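Local coordinates for protein titin (Homo sapiens, PDB 2A38) that forms part of the giant elastic scaffold of the muscle sarcomere, its N-terminal immunoglobulin doublet probably serving to fix the filament at the Z-disc, at residues Q108-M113 and L123-T128; Y138-E143 and S171-V176; F25-S30 and Y78-T83. One frame throughout, in Å; residues are numbered along the deposited sequence.

Contact 1: residues Q108-M113 and L123-T128; sequences QRLQSM and LQVRVT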
ATOM      1  N   GLN A 108       4.950   0.080 -17.380  1.00 22.10           N
ATOM      2  CA  GLN A 108       5.050   0.447 -18.790  1.00 21.88           C
ATOM      3  C   GLN A 108       6.504   0.861 -19.038  1.00 21.42           C
ATOM      4  O   GLN A 108       7.009   1.800 -18.415  1.00 17.61           O
ATOM      5  CB  GLN A 108       4.130   1.614 -19.131  1.00 21.97           C
ATOM      6  CG  GLN A 108       4.165   1.969 -20.604  1.00 24.89           C
ATOM      7  CD  GLN A 108       3.444   3.260 -20.906  1.00 26.62           C
ATOM      8  OE1 GLN A 108       2.568   3.680 -20.149  1.00 28.84           O
ATOM      9  NE2 GLN A 108       3.797   3.892 -22.023  1.00 25.00           N
ATOM     10  N   ARG A 109       7.163   0.143 -19.939  1.00 21.24           N
ATOM     11  CA  ARG A 109       8.554   0.390 -20.281  1.00 23.37           C
ATOM     12  C   ARG A 109       8.707   1.240 -21.531  1.00 22.23           C
ATOM     13  O   ARG A 109       7.753   1.438 -22.280  1.00 21.20           O
ATOM     14  CB  ARG A 109       9.264  -0.942 -20.522  1.00 26.89           C
ATOM     15  CG  ARG A 109       9.433  -1.786 -19.292  1.00 33.51           C
ATOM     16  CD  ARG A 109      10.055  -3.133 -19.623  1.00 38.78           C
ATOM     17  NE  ARG A 109      10.545  -3.795 -18.414  1.00 44.72           N
ATOM     18  CZ  ARG A 109      10.737  -5.106 -18.298  1.00 46.97           C
ATOM     19  NH1 ARG A 109      10.477  -5.914 -19.319  1.00 48.68           N
ATOM     20  NH2 ARG A 109      11.189  -5.611 -17.158  1.00 49.03           N
ATOM     21  N   LEU A 110       9.922   1.733 -21.751  1.00 21.83           N
ATOM     22  CA  LEU A 110      10.227   2.525 -22.939  1.00 21.44           C
ATOM     23  C   LEU A 110      10.189   1.566 -24.126  1.00 21.52           C
ATOM     24  O   LEU A 110      10.517   0.392 -23.984  1.00 19.90           O
ATOM     25  CB  LEU A 110      11.638   3.108 -22.859  1.00 18.58           C
ATOM     26  CG  LEU A 110      12.008   4.240 -21.911  1.00 16.76           C
ATOM     27  CD1 LEU A 110      13.476   4.605 -22.114  1.00 11.93           C
ATOM     28  CD2 LEU A 110      11.123   5.441 -22.198  1.00 17.84           C
ATOM     29  N   GLN A 111       9.793   2.062 -25.292  1.00 23.69           N
ATOM     30  CA  GLN A 111       9.768   1.229 -26.486  1.00 26.60           C
ATOM     31  C   GLN A 111      10.566   1.912 -27.582  1.00 25.46           C
ATOM     32  O   GLN A 111      10.466   3.121 -27.763  1.00 25.09           O
ATOM     33  CB  GLN A 111       8.334   1.002 -26.969  1.00 30.00           C
ATOM     34  CG  GLN A 111       7.491   0.134 -26.049  1.00 37.44           C
ATOM     35  CD  GLN A 111       6.099  -0.118 -26.617  1.00 42.46           C
ATOM     36  OE1 GLN A 111       5.957  -0.730 -27.682  1.00 44.68           O
ATOM     37  NE2 GLN A 111       5.064   0.355 -25.911  1.00 43.56           N
ATOM     38  N   SER A 112      11.363   1.137 -28.307  1.00 24.63           N
ATOM     39  CA  SER A 112      12.164   1.687 -29.391  1.00 24.92           C
ATOM     40  C   SER A 112      11.281   2.194 -30.520  1.00 25.71           C
ATOM     41  O   SER A 112      10.196   1.665 -30.766  1.00 27.18           O
ATOM     42  CB  SER A 112      13.101   0.624 -29.949  1.00 25.45           C
ATOM     43  OG  SER A 112      14.036   0.218 -28.970  1.00 31.06           O
ATOM     44  N   MET A 113      11.735   3.227 -31.212  1.00 25.59           N
ATOM     45  CA  MET A 113      10.957   3.727 -32.318  1.00 25.34           C
ATOM     46  C   MET A 113      11.778   4.425 -33.376  1.00 24.04           C
ATOM     47  O   MET A 113      12.806   5.051 -33.099  1.00 22.28           O
ATOM     48  CB  MET A 113       9.832   4.628 -31.817  1.00 31.14           C
ATOM     49  CG  MET A 113      10.216   5.632 -30.766  1.00 35.59           C
ATOM     50  SD  MET A 113       8.684   6.257 -30.025  1.00 44.55           S
ATOM     51  CE  MET A 113       8.194   7.489 -31.258  1.00 40.91           C
ATOM     52  N   LEU A 123       8.009   9.383 -25.483  1.00 25.19           N
ATOM     53  CA  LEU A 123       8.493   8.157 -24.867  1.00 24.50           C
ATOM     54  C   LEU A 123       7.940   8.165 -23.436  1.00 24.56           C
ATOM     55  O   LEU A 123       8.208   9.093 -22.676  1.00 24.56           O
ATOM     56  CB  LEU A 123      10.024   8.157 -24.843  1.00 24.85           C
ATOM     57  CG  LEU A 123      10.707   8.386 -26.193  1.00 25.77           C
ATOM     58  CD1 LEU A 123      12.208   8.555 -26.019  1.00 24.30           C
ATOM     59  CD2 LEU A 123      10.398   7.220 -27.100  1.00 26.41           C
ATOM     60  N   GLN A 124       7.165   7.146 -23.074  1.00 24.32           N
ATOM     61  CA  GLN A 124       6.586   7.074 -21.735  1.00 24.17           C
ATOM     62  C   GLN A 124       6.928   5.828 -20.949  1.00 23.10           C
ATOM     63  O   GLN A 124       7.227   4.778 -21.513  1.00 23.64           O
ATOM     64  CB  GLN A 124       5.062   7.131 -21.783  1.00 27.06           C
ATOM     65  CG  GLN A 124       4.464   8.372 -22.364  1.00 33.79           C
ATOM     66  CD  GLN A 124       2.997   8.484 -22.002  1.00 35.83           C
ATOM     67  OE1 GLN A 124       2.302   7.472 -21.873  1.00 36.65           O
ATOM     68  NE2 GLN A 124       2.516   9.713 -21.843  1.00 37.44           N
ATOM     69  N   VAL A 125       6.830   5.962 -19.631  1.00 21.31           N
ATOM     70  CA  VAL A 125       7.057   4.877 -18.697  1.00 17.17           C
ATOM     71  C   VAL A 125       6.092   5.071 -17.525  1.00 17.20           C
ATOM     72  O   VAL A 125       5.677   6.191 -17.216  1.00 16.74           O
ATOM     73  CB  VAL A 125       8.503   4.885 -18.130  1.00 19.56           C
ATOM     74  CG1 VAL A 125       9.514   4.687 -19.241  1.00 17.94           C
ATOM     75  CG2 VAL A 125       8.770   6.199 -17.395  1.00 19.35           C
ATOM     76  N   ARG A 126       5.710   3.978 -16.891  1.00 16.64           N
ATOM     77  CA  ARG A 126       4.852   4.040 -15.713  1.00 18.03           C
ATOM     78  C   ARG A 126       5.639   3.254 -14.669  1.00 16.99           C
ATOM     79  O   ARG A 126       5.964   2.093 -14.879  1.00 14.92           O
ATOM     80  CB  ARG A 126       3.490   3.389 -15.966  1.00 19.84           C
ATOM     81  CG  ARG A 126       2.615   3.403 -14.728  1.00 24.70           C
ATOM     82  CD  ARG A 126       1.229   2.854 -15.000  1.00 29.93           C
ATOM     83  NE  ARG A 126       0.366   3.823 -15.670  1.00 33.79           N
ATOM     84  CZ  ARG A 126      -0.146   4.902 -15.084  1.00 35.83           C
ATOM     85  NH1 ARG A 126       0.115   5.165 -13.807  1.00 36.95           N
ATOM     86  NH2 ARG A 126      -0.934   5.717 -15.776  1.00 36.53           N
ATOM     87  N   VAL A 127       5.972   3.903 -13.560  1.00 18.53           N
ATOM     88  CA  VAL A 127       6.769   3.266 -12.517  1.00 19.44           C
ATOM     89  C   VAL A 127       6.080   3.217 -11.164  1.00 20.69           C
ATOM     90  O   VAL A 127       5.445   4.184 -10.743  1.00 21.18           O
ATOM     91  CB  VAL A 127       8.113   4.011 -12.312  1.00 20.35           C
ATOM     92  CG1 VAL A 127       8.969   3.266 -11.302  1.00 20.85           C
ATOM     93  CG2 VAL A 127       8.840   4.153 -13.624  1.00 18.65           C
ATOM     94  N   THR A 128       6.228   2.089 -10.479  1.00 21.91           N
ATOM     95  CA  THR A 128       5.656   1.917  -9.149  1.00 22.85           C
ATOM     96  C   THR A 128       6.766   1.506  -8.190  1.00 22.42           C
ATOM     97  O   THR A 128       7.852   1.113  -8.614  1.00 21.38           O
ATOM     98  CB  THR A 128       4.573   0.830  -9.128  1.00 23.43           C
ATOM     99  OG1 THR A 128       5.123  -0.398  -9.630  1.00 26.14           O
ATOM    100  CG2 THR A 128       3.369   1.255  -9.978  1.00 24.28           C
TER
HETATM  101  O   HOH W   1       6.227   3.141 -23.630  1.00 33.34           O
HETATM  102  O   HOH W   2       7.758   4.764 -24.837  1.00 39.04           O
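Two hydrogen bonds tie Gln-108 to Arg-126 in an antiparallel hydrogen-bonded pair before residues 109-112 part from strand 119-130 of the second immunoglobulin domain. The stronger runs from Arg-126 N to Gln-108 O (3.0 Å), meeting a carbonyl lone pair in plane; the return bond from Gln-108 N to Arg-126 O is weak at 3.4 Å. Val-125 CA adds a C-H contact to the same Gln-108 O.

Beyond this pair water replaces direct pairing. Arg-109 O and Gln-124 O, both acceptors, face each other at 3.5 Å; one water donates to both and accepts from NE2 of Gln-108, whose extended chain, with CG anti to the backbone N (chi1 -177°), slants across Gln-124. A second water accepts from Gln-124 N at 3.0 Å and, weakly, from Gln-111 N. On the inner side Leu-110 runs alongside Val-125, CD2 pressed to CG1 at a tight 3.4 Å. Separately, the partly exposed Met-113 touches Leu-123 CD2 with SD (3.5 Å).

This is the chain's crossover between the sheets of the I-set sandwich: Leu-110 packs on strands 183-193 and 172-180, Met-113 pairs with 183-193, and Leu-123 and Val-125 hydrogen-bond to strand 158-166.

Contact 2: residues Y138-E143 and S171-V176; sequences YRDGAE and SGTYSV
Arg-139 sets its CG over one face of the Tyr-174 ring, 4.0 Å from the centroid and 23° off the normal, a CH-pi contact displaced toward the rim. This ring belongs to the tyrosine corner of the immunoglobulin fold, its OH bonded to Asp-170 O. With CG anti to the backbone N and an extended chain, Arg-139 runs beside the tyrosine, and NH2 reaches Ser-171 O at 2.7 Å, a nearly straight bond in the guanidinium plane.

Strands 134-139 and 172-180 are antiparallel here. Tyr-138 and Ser-175 form a hydrogen-bonded pair, Tyr-138 N giving to Ser-175 O at 2.7 Å and Ser-175 N returning to Tyr-138 O; on that face Ser-175 OG lies against Tyr-138 CB. A type I' turn, Arg-139 to Ala-142, then reverses the chain, illustrating how a tight hairpin can still serve the neighbouring strand. Asp-140 N donates to Thr-173 O nearly along the C=O axis (2.7 Å), while Thr-173 N meets Asp-140 OD1 at 3.1 Å from above the carboxylate plane. Any CB on Gly-172 would collide with Asp-140 OD2, and its backbone angles alone call for glycine. Thr-173 OG1 bonds to Glu-190. At the turn, one water accepts from Gly-141 N and donates to Thr-173 O, with Ser-175 OG 2.6 Å from its oxygen.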
ATOM      1  N   TYR A 138      17.715   9.561 -19.319  1.00 14.14           N
ATOM      2  CA  TYR A 138      19.040   9.727 -19.894  1.00 16.98           C
ATOM      3  C   TYR A 138      19.071   9.483 -21.391  1.00 18.20           C
ATOM      4  O   TYR A 138      18.286   8.704 -21.925  1.00 16.70           O
ATOM      5  CB  TYR A 138      20.008   8.757 -19.236  1.00 18.82           C
ATOM      6  CG  TYR A 138      20.103   8.918 -17.746  1.00 20.83           C
ATOM      7  CD1 TYR A 138      21.073   9.736 -17.177  1.00 23.12           C
ATOM      8  CD2 TYR A 138      19.205   8.272 -16.901  1.00 21.25           C
ATOM      9  CE1 TYR A 138      21.148   9.909 -15.800  1.00 24.58           C
ATOM     10  CE2 TYR A 138      19.267   8.436 -15.528  1.00 23.60           C
ATOM     11  CZ  TYR A 138      20.241   9.254 -14.981  1.00 24.91           C
ATOM     12  OH  TYR A 138      20.316   9.412 -13.617  1.00 27.29           O
ATOM     13  N   ARG A 139      19.982  10.172 -22.065  1.00 20.23           N
ATOM     14  CA  ARG A 139      20.182   9.989 -23.490  1.00 22.92           C
ATOM     15  C   ARG A 139      21.656   9.643 -23.589  1.00 23.30           C
ATOM     16  O   ARG A 139      22.510  10.462 -23.261  1.00 22.12           O
ATOM     17  CB  ARG A 139      19.918  11.265 -24.278  1.00 25.98           C
ATOM     18  CG  ARG A 139      20.051  11.025 -25.776  1.00 30.58           C
ATOM     19  CD  ARG A 139      20.402  12.281 -26.540  1.00 35.87           C
ATOM     20  NE  ARG A 139      20.781  11.958 -27.911  1.00 40.65           N
ATOM     21  CZ  ARG A 139      21.391  12.802 -28.738  1.00 43.81           C
ATOM     22  NH1 ARG A 139      21.696  14.029 -28.327  1.00 45.85           N
ATOM     23  NH2 ARG A 139      21.695  12.420 -29.974  1.00 43.57           N
ATOM     24  N   ASP A 140      21.952   8.425 -24.021  1.00 25.81           N
ATOM     25  CA  ASP A 140      23.335   7.968 -24.127  1.00 28.30           C
ATOM     26  C   ASP A 140      24.095   8.226 -22.819  1.00 28.14           C
ATOM     27  O   ASP A 140      25.248   8.663 -22.837  1.00 27.67           O
ATOM     28  CB  ASP A 140      24.059   8.662 -25.294  1.00 31.43           C
ATOM     29  CG  ASP A 140      23.525   8.242 -26.671  1.00 34.96           C
ATOM     30  OD1 ASP A 140      23.284   7.028 -26.901  1.00 34.95           O
ATOM     31  OD2 ASP A 140      23.361   9.140 -27.532  1.00 36.37           O
ATOM     32  N   GLY A 141      23.438   7.977 -21.690  1.00 26.74           N
ATOM     33  CA  GLY A 141      24.085   8.158 -20.401  1.00 27.12           C
ATOM     34  C   GLY A 141      24.131   9.546 -19.783  1.00 27.59           C
ATOM     35  O   GLY A 141      24.570   9.692 -18.645  1.00 29.12           O
ATOM     36  N   ALA A 142      23.696  10.571 -20.506  1.00 27.25           N
ATOM     37  CA  ALA A 142      23.711  11.930 -19.956  1.00 27.17           C
ATOM     38  C   ALA A 142      22.287  12.351 -19.612  1.00 27.55           C
ATOM     39  O   ALA A 142      21.363  12.149 -20.403  1.00 25.80           O
ATOM     40  CB  ALA A 142      24.316  12.896 -20.964  1.00 26.44           C
ATOM     41  N   GLU A 143      22.104  12.941 -18.436  1.00 28.67           N
ATOM     42  CA  GLU A 143      20.772  13.352 -18.031  1.00 31.21           C
ATOM     43  C   GLU A 143      20.172  14.377 -18.978  1.00 30.60           C
ATOM     44  O   GLU A 143      20.782  15.400 -19.274  1.00 31.31           O
ATOM     45  CB  GLU A 143      20.779  13.905 -16.608  1.00 34.84           C
ATOM     46  CG  GLU A 143      19.453  14.539 -16.228  1.00 42.92           C
ATOM     47  CD  GLU A 143      19.233  14.602 -14.734  1.00 47.72           C
ATOM     48  OE1 GLU A 143      20.180  14.970 -14.003  1.00 50.85           O
ATOM     49  OE2 GLU A 143      18.104  14.290 -14.293  1.00 50.67           O
ATOM     50  N   SER A 171      18.722  11.202 -32.394  1.00 22.42           N
ATOM     51  CA  SER A 171      18.788   9.752 -32.393  1.00 21.40           C
ATOM     52  C   SER A 171      19.734   9.314 -31.274  1.00 21.79           C
ATOM     53  O   SER A 171      20.650  10.046 -30.887  1.00 21.44           O
ATOM     54  CB  SER A 171      19.320   9.244 -33.733  1.00 21.46           C
ATOM     55  OG  SER A 171      18.470   9.625 -34.803  1.00 23.21           O
ATOM     56  N   GLY A 172      19.518   8.115 -30.752  1.00 21.34           N
ATOM     57  CA  GLY A 172      20.384   7.633 -29.700  1.00 21.26           C
ATOM     58  C   GLY A 172      19.697   6.665 -28.770  1.00 20.79           C
ATOM     59  O   GLY A 172      18.555   6.258 -29.000  1.00 19.33           O
ATOM     60  N   THR A 173      20.409   6.291 -27.713  1.00 20.66           N
ATOM     61  CA  THR A 173      19.881   5.367 -26.725  1.00 20.11           C
ATOM     62  C   THR A 173      19.239   6.143 -25.590  1.00 18.62           C
ATOM     63  O   THR A 173      19.902   6.925 -24.912  1.00 17.22           O
ATOM     64  CB  THR A 173      20.990   4.480 -26.157  1.00 22.07           C
ATOM     65  OG1 THR A 173      21.497   3.636 -27.198  1.00 27.71           O
ATOM     66  CG2 THR A 173      20.457   3.617 -25.037  1.00 23.94           C
ATOM     67  N   TYR A 174      17.940   5.939 -25.406  1.00 16.87           N
ATOM     68  CA  TYR A 174      17.222   6.618 -24.345  1.00 17.56           C
ATOM     69  C   TYR A 174      16.933   5.646 -23.232  1.00 17.82           C
ATOM     70  O   TYR A 174      16.544   4.510 -23.483  1.00 19.39           O
ATOM     71  CB  TYR A 174      15.917   7.219 -24.867  1.00 16.56           C
ATOM     72  CG  TYR A 174      16.144   8.456 -25.699  1.00 17.50           C
ATOM     73  CD1 TYR A 174      16.630   8.364 -27.005  1.00 17.22           C
ATOM     74  CD2 TYR A 174      15.933   9.723 -25.163  1.00 17.45           C
ATOM     75  CE1 TYR A 174      16.902   9.501 -27.752  1.00 18.36           C
ATOM     76  CE2 TYR A 174      16.202  10.866 -25.898  1.00 19.19           C
ATOM     77  CZ  TYR A 174      16.688  10.749 -27.192  1.00 18.24           C
ATOM     78  OH  TYR A 174      16.966  11.881 -27.917  1.00 19.39           O
ATOM     79  N   SER A 175      17.140   6.087 -21.998  1.00 17.51           N
ATOM     80  CA  SER A 175      16.888   5.231 -20.852  1.00 15.66           C
ATOM     81  C   SER A 175      16.296   5.993 -19.675  1.00 16.06           C
ATOM     82  O   SER A 175      16.376   7.221 -19.587  1.00 15.33           O
ATOM     83  CB  SER A 175      18.184   4.573 -20.408  1.00 16.75           C
ATOM     84  OG  SER A 175      19.162   5.560 -20.146  1.00 20.12           O
ATOM     85  N   VAL A 176      15.680   5.251 -18.773  1.00 15.39           N
ATOM     86  CA  VAL A 176      15.116   5.846 -17.585  1.00 16.40           C
ATOM     87  C   VAL A 176      15.578   4.979 -16.439  1.00 16.67           C
ATOM     88  O   VAL A 176      15.579   3.751 -16.526  1.00 16.42           O
ATOM     89  CB  VAL A 176      13.576   5.896 -17.629  1.00 17.09           C
ATOM     90  CG1 VAL A 176      13.036   4.571 -18.072  1.00 21.59           C
ATOM     91  CG2 VAL A 176      13.031   6.256 -16.261  1.00 15.10           C
TER
HETATM   92  O   HOH W   3      23.038   5.143 -29.453  1.00 35.16           O
HETATM   93  O   HOH W   4      20.849   6.318 -22.003  1.00 18.32           O

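Contact 3: residues F25-S30 and Y78-T83; sequences FEAHIS and YSLKAT. With CD (cadmium ion), chain D.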
ATOM      1  N   PHE A  25      -8.399  -9.794  14.277  1.00 32.97           N
ATOM      2  CA  PHE A  25      -8.377 -10.162  15.682  1.00 28.81           C
ATOM      3  C   PHE A  25      -9.634 -11.011  15.829  1.00 27.06           C
ATOM      4  O   PHE A  25     -10.703 -10.621  15.369  1.00 25.84           O
ATOM      5  CB  PHE A  25      -8.480  -8.919  16.568  1.00 29.26           C
ATOM      6  CG  PHE A  25      -7.161  -8.275  16.867  1.00 30.82           C
ATOM      7  CD1 PHE A  25      -6.932  -6.943  16.543  1.00 31.10           C
ATOM      8  CD2 PHE A  25      -6.144  -9.001  17.487  1.00 32.04           C
ATOM      9  CE1 PHE A  25      -5.708  -6.340  16.837  1.00 31.87           C
ATOM     10  CE2 PHE A  25      -4.913  -8.407  17.786  1.00 32.52           C
ATOM     11  CZ  PHE A  25      -4.696  -7.077  17.460  1.00 31.31           C
ATOM     12  N   GLU A  26      -9.505 -12.180  16.441  1.00 25.40           N
ATOM     13  CA  GLU A  26     -10.646 -13.058  16.632  1.00 25.21           C
ATOM     14  C   GLU A  26     -10.572 -13.674  18.023  1.00 23.97           C
ATOM     15  O   GLU A  26      -9.491 -13.897  18.557  1.00 23.79           O
ATOM     16  CB  GLU A  26     -10.652 -14.160  15.569  1.00 26.23           C
ATOM     17  CG  GLU A  26     -11.828 -15.127  15.674  1.00 30.46           C
ATOM     18  CD  GLU A  26     -11.392 -16.557  15.976  1.00 33.63           C
ATOM     19  OE1 GLU A  26     -10.618 -16.758  16.942  1.00 37.21           O
ATOM     20  OE2 GLU A  26     -11.825 -17.481  15.256  1.00 30.92           O
ATOM     21  N   ALA A  27     -11.728 -13.945  18.611  1.00 21.83           N
ATOM     22  CA  ALA A  27     -11.774 -14.527  19.932  1.00 19.99           C
ATOM     23  C   ALA A  27     -13.051 -15.322  20.073  1.00 20.29           C
ATOM     24  O   ALA A  27     -14.010 -15.092  19.356  1.00 21.32           O
ATOM     25  CB  ALA A  27     -11.735 -13.430  20.976  1.00 19.74           C
ATOM     26  N   HIS A  28     -13.049 -16.278  20.985  1.00 20.20           N
ATOM     27  CA  HIS A  28     -14.231 -17.069  21.243  1.00 20.88           C
ATOM     28  C   HIS A  28     -14.629 -16.746  22.651  1.00 20.55           C
ATOM     29  O   HIS A  28     -13.826 -16.850  23.578  1.00 19.91           O
ATOM     30  CB  HIS A  28     -13.939 -18.551  21.105  1.00 23.54           C
ATOM     31  CG  HIS A  28     -13.849 -18.999  19.686  1.00 25.08           C
ATOM     32  ND1 HIS A  28     -14.919 -19.551  19.015  1.00 26.71           N
ATOM     33  CD2 HIS A  28     -12.842 -18.914  18.790  1.00 23.83           C
ATOM     34  CE1 HIS A  28     -14.573 -19.788  17.766  1.00 26.10           C
ATOM     35  NE2 HIS A  28     -13.318 -19.412  17.602  1.00 26.86           N
ATOM     36  N   ILE A  29     -15.876 -16.344  22.806  1.00 19.96           N
ATOM     37  CA  ILE A  29     -16.376 -15.973  24.105  1.00 21.58           C
ATOM     38  C   ILE A  29     -17.531 -16.864  24.503  1.00 22.02           C
ATOM     39  O   ILE A  29     -18.423 -17.145  23.698  1.00 21.36           O
ATOM     40  CB  ILE A  29     -16.847 -14.515  24.091  1.00 22.04           C
ATOM     41  CG1 ILE A  29     -15.672 -13.614  23.706  1.00 21.52           C
ATOM     42  CG2 ILE A  29     -17.433 -14.142  25.450  1.00 21.99           C
ATOM     43  CD1 ILE A  29     -16.044 -12.176  23.495  1.00 23.20           C
ATOM     44  N   SER A  30     -17.500 -17.306  25.753  1.00 21.05           N
ATOM     45  CA  SER A  30     -18.549 -18.147  26.286  1.00 23.12           C
ATOM     46  C   SER A  30     -19.253 -17.341  27.382  1.00 21.58           C
ATOM     47  O   SER A  30     -18.746 -16.318  27.825  1.00 21.88           O
ATOM     48  CB  SER A  30     -17.931 -19.426  26.851  1.00 26.46           C
ATOM     49  OG  SER A  30     -18.920 -20.409  27.103  1.00 34.47           O
ATOM     50  N   TYR A  78      -5.312  -3.521  21.302  1.00 27.80           N
ATOM     51  CA  TYR A  78      -6.725  -3.706  21.023  1.00 25.43           C
ATOM     52  C   TYR A  78      -7.239  -4.666  22.080  1.00 23.67           C
ATOM     53  O   TYR A  78      -6.585  -5.661  22.388  1.00 22.79           O
ATOM     54  CB  TYR A  78      -6.936  -4.327  19.647  1.00 26.00           C
ATOM     55  CG  TYR A  78      -6.706  -3.369  18.511  1.00 28.45           C
ATOM     56  CD1 TYR A  78      -5.419  -2.901  18.206  1.00 28.82           C
ATOM     57  CD2 TYR A  78      -7.778  -2.916  17.741  1.00 29.00           C
ATOM     58  CE1 TYR A  78      -5.214  -2.003  17.163  1.00 29.33           C
ATOM     59  CE2 TYR A  78      -7.588  -2.025  16.702  1.00 29.94           C
ATOM     60  CZ  TYR A  78      -6.310  -1.572  16.418  1.00 29.87           C
ATOM     61  OH  TYR A  78      -6.150  -0.686  15.390  1.00 32.15           O
ATOM     62  N   SER A  79      -8.399  -4.366  22.644  1.00 20.08           N
ATOM     63  CA  SER A  79      -8.963  -5.237  23.651  1.00 19.28           C
ATOM     64  C   SER A  79     -10.429  -5.482  23.393  1.00 16.77           C
ATOM     65  O   SER A  79     -11.105  -4.693  22.754  1.00 17.66           O
ATOM     66  CB  SER A  79      -8.763  -4.650  25.045  1.00 21.41           C
ATOM     67  OG  SER A  79      -9.449  -3.424  25.169  1.00 28.39           O
ATOM     68  N   LEU A  80     -10.907  -6.600  23.905  1.00 16.78           N
ATOM     69  CA  LEU A  80     -12.289  -7.016  23.754  1.00 15.51           C
ATOM     70  C   LEU A  80     -12.900  -7.218  25.142  1.00 15.43           C
ATOM     71  O   LEU A  80     -12.346  -7.955  25.951  1.00 17.62           O
ATOM     72  CB  LEU A  80     -12.305  -8.329  22.973  1.00 14.74           C
ATOM     73  CG  LEU A  80     -13.615  -9.061  22.697  1.00 15.68           C
ATOM     74  CD1 LEU A  80     -14.529  -8.175  21.889  1.00 15.75           C
ATOM     75  CD2 LEU A  80     -13.312 -10.344  21.932  1.00 15.30           C
ATOM     76  N   LYS A  81     -14.001  -6.529  25.431  1.00 16.78           N
ATOM     77  CA  LYS A  81     -14.696  -6.677  26.713  1.00 18.69           C
ATOM     78  C   LYS A  81     -15.998  -7.440  26.504  1.00 17.96           C
ATOM     79  O   LYS A  81     -16.740  -7.154  25.576  1.00 16.96           O
ATOM     80  CB  LYS A  81     -15.073  -5.329  27.325  1.00 20.63           C
ATOM     81  CG  LYS A  81     -13.934  -4.556  27.947  1.00 28.79           C
ATOM     82  CD  LYS A  81     -14.482  -3.373  28.765  1.00 32.24           C
ATOM     83  CE  LYS A  81     -13.346  -2.473  29.259  1.00 36.27           C
ATOM     84  NZ  LYS A  81     -13.828  -1.359  30.135  1.00 39.42           N
ATOM     85  N   ALA A  82     -16.274  -8.396  27.385  1.00 17.76           N
ATOM     86  CA  ALA A  82     -17.501  -9.194  27.327  1.00 17.87           C
ATOM     87  C   ALA A  82     -18.237  -9.017  28.658  1.00 16.40           C
ATOM     88  O   ALA A  82     -17.623  -9.110  29.720  1.00 15.79           O
ATOM     89  CB  ALA A  82     -17.158 -10.665  27.101  1.00 17.84           C
ATOM     90  N   THR A  83     -19.544  -8.778  28.607  1.00 15.49           N
ATOM     91  CA  THR A  83     -20.293  -8.563  29.837  1.00 17.19           C
ATOM     92  C   THR A  83     -21.690  -9.160  29.901  1.00 17.14           C
ATOM     93  O   THR A  83     -22.417  -9.156  28.916  1.00 16.67           O
ATOM     94  CB  THR A  83     -20.460  -7.056  30.106  1.00 19.45           C
ATOM     95  OG1 THR A  83     -19.190  -6.410  30.009  1.00 25.48           O
ATOM     96  CG2 THR A  83     -21.027  -6.816  31.495  1.00 20.36           C
TER
HETATM   97 CD    CD D 501     -11.904 -19.608  15.656  1.00 50.47          CD
HETATM   98  O   HOH W   5      -9.988 -19.058  16.810  1.00 26.97           O
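The core of the first immunoglobulin sandwich is spanned here by segments 25-30 and 78-83, on strands 23-32 and 76-84 of opposite sheets, whose short axes run nearly parallel, 15° apart. No hydrogen bond joins them; alternate residues meet side chain to side chain, a textbook case of how the two sheets of a beta sandwich are held by packing.

At one end Phe-25 directs the CE1 corner of its ring at Tyr-78, 3.6 Å from CG. The two side chains cross at about a right angle although their ring planes are only 35° apart, an oblique pair with centroids 5.2 Å apart. The hydroxyl of Tyr-78 bonds to Asn-74 O, the tyrosine corner. An alanine in place of Phe-25 would remove the ring lying against Tyr-78 and would probably loosen this end of the core. Further along, Leu-80, its CG anti to the backbone N, touches Ala-27 CB and Ile-29 CD1 with CD2, each at 3.6 Å, the isoleucine meeting it tip to tip, and Ile-29 CG2 meets Ala-82 CB.

On the outer face Glu-26 OE2 (2.2 Å) and His-28 NE2 (2.4 Å) bind a cadmium ion together with a water; the same OE2 also accepts from Arg-62. Around the core, Phe-25 touches Ala-93 and Leu-95 of strand 87-98, Ile-29 and Leu-80 share Phe-8 of strand 4-8, and Val-37 of strand 36-41 packs on both.

In the fold
Contacts 1 and 2 lie in the second immunoglobulin domain, centres 13 Å apart, and share one hydrophobic interior: Leu-110 CD1 comes to 3.4 Å from Tyr-174 O, Val-125 CG1 to 3.7 Å from Val-176 CG1, and Leu-123 CD1 to 4.0 Å from Tyr-174 CG. Thus segments 123-128 and 171-176 face each other across the sandwich much as the two strands of contact 3 do in the first domain, and Tyr-174 and Tyr-78 are counterpart tyrosine corners. Contact 3 is remote, with centres 51 Å from contact 1 and 60 Å from contact 2, on the opposite side of the chain's centre. The cadmium ion belongs to contact 3 alone of the three.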